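Local atomic coordinates of putative ABC transporter, periplasmic binding protein, amino acid (PDB entry 2YLN), a protein that acts as a solute receptor for L-cystine, probably binding it in the periplasm and passing it to an ABC transporter for uptake. Residues Val61-Glu64 against Phe70-His73. The protein carries 1 engineered substitution. Numbering follows the deposited sequence.
With CYS (cysteine), chain C.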
# COMPACT_ATOMS: atom_id res chain seq x y z
N VAL A 61 4.25 1.36 -13.64
CA VAL A 61 3.60 1.25 -12.35
C VAL A 61 4.62 1.41 -11.25
O VAL A 61 5.55 0.60 -11.16
CB VAL A 61 2.83 -0.06 -12.20
CG1 VAL A 61 2.18 -0.17 -10.82
CG2 VAL A 61 1.83 -0.20 -13.33
N GLY A 62 4.44 2.37 -10.36
CA GLY A 62 5.26 2.49 -9.20
C GLY A 62 4.79 1.56 -8.07
O GLY A 62 3.60 1.44 -7.80
N THR A 63 5.78 0.89 -7.47
CA THR A 63 5.53 -0.02 -6.35
C THR A 63 6.81 -0.19 -5.59
O THR A 63 7.89 0.02 -6.14
CB THR A 63 4.95 -1.37 -6.92
OG1 THR A 63 4.31 -2.11 -5.87
CG2 THR A 63 6.00 -2.24 -7.52
N GLU A 64 6.75 -0.57 -4.34
CA GLU A 64 7.96 -0.67 -3.50
C GLU A 64 8.81 -1.86 -3.78
O GLU A 64 10.03 -1.76 -3.83
CB GLU A 64 7.63 -0.65 -2.01
CG GLU A 64 7.11 0.69 -1.46
CD GLU A 64 6.79 0.58 -0.00
OE1 GLU A 64 5.66 0.12 0.29
OE2 GLU A 64 7.66 0.81 0.85
N PHE A 70 2.14 -7.42 0.01
CA PHE A 70 1.54 -6.58 -1.03
C PHE A 70 2.42 -6.44 -2.27
O PHE A 70 1.88 -6.36 -3.39
CB PHE A 70 1.21 -5.20 -0.44
CG PHE A 70 0.21 -5.26 0.66
CD1 PHE A 70 -1.12 -5.64 0.46
CD2 PHE A 70 0.49 -4.91 1.99
CE1 PHE A 70 -2.05 -5.64 1.44
CE2 PHE A 70 -0.47 -4.88 2.99
CZ PHE A 70 -1.77 -5.23 2.71
N THR A 71 3.73 -6.25 -2.09
CA THR A 71 4.61 -5.92 -3.20
C THR A 71 6.02 -6.27 -2.69
O THR A 71 6.57 -5.54 -1.85
CB THR A 71 4.46 -4.46 -3.61
OG1 THR A 71 5.53 -4.16 -4.52
CG2 THR A 71 4.45 -3.47 -2.52
N TYR A 72 6.53 -7.42 -3.13
CA TYR A 72 7.78 -7.94 -2.56
C TYR A 72 8.41 -8.91 -3.50
O TYR A 72 7.80 -9.31 -4.47
CB TYR A 72 7.47 -8.62 -1.16
CG TYR A 72 6.70 -9.91 -1.22
CD1 TYR A 72 5.34 -9.89 -1.34
CD2 TYR A 72 7.34 -11.10 -1.20
CE1 TYR A 72 4.63 -11.08 -1.39
CE2 TYR A 72 6.65 -12.29 -1.30
CZ TYR A 72 5.28 -12.28 -1.44
OH TYR A 72 4.53 -13.46 -1.48
N HIS A 73 9.65 -9.32 -3.21
CA HIS A 73 10.28 -10.34 -3.99
C HIS A 73 10.26 -11.66 -3.27
O HIS A 73 10.58 -11.74 -2.10
CB HIS A 73 11.75 -9.97 -4.30
CG HIS A 73 11.87 -8.83 -5.26
ND1 HIS A 73 12.08 -8.99 -6.63
CD2 HIS A 73 11.66 -7.53 -5.08
CE1 HIS A 73 12.04 -7.80 -7.20
NE2 HIS A 73 11.85 -6.88 -6.27
N CYS C . 5.47 0.01 3.03
CA CYS C . 5.73 1.38 3.51
C CYS C . 5.64 1.37 5.04
O CYS C . 5.41 0.27 5.60
CB CYS C . 4.72 2.34 2.93
SG CYS C . 3.01 1.95 3.53
OXT CYS C . 5.80 2.45 5.58
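Thr-63 and Thr-71 meet through their hydroxyls: Thr-71 OG1 donates a hydrogen bond to Thr-63 OG1 at 2.7 Å, the one hydrogen bond between 61-64 and 70-73. These lie alongside one another, the side chains pointing opposite ways. Each hydroxyl lies anti to its own backbone nitrogen (chi1 -162° in Thr-63, 169° in Thr-71), which brings the two oxygens together between the segments. The Thr-71 methyl packs beside the same oxygen, its CG2 3.6 Å from Thr-63 OG1, and reaches the base of the next side chain, 4.3 Å from Glu-64 CB. Beyond CB the extended Glu-64 chain (chi2 179°) runs into the ligand pocket, where its carboxylate grips the amino group of one of the two bound cysteines: OE1 accepts from the ligand N at 2.7 Å, and OE2 a second, weak bond at 3.2 Å. Further out, Thr-63 OG1 also bonds Ala-121 O, Thr-71 OG1 is bonded to Gly-65 N, and Asn-122 OD1 accepts from Glu-64 N. Phe-70 and Thr-71 form a classic beta bulge opposite Tyr-67. In this family 3 solute-binding fold the buried threonine pair thus ties the end of strand 58-63, with Glu-64 just beyond it at the ligand pocket, to the small antiparallel sheet containing 71-73. Its hydroxyls are satisfied in that chain of bonds, while the Glu-64 carboxylate would offer negative charge to the ligand's amino group, which is probably protonated.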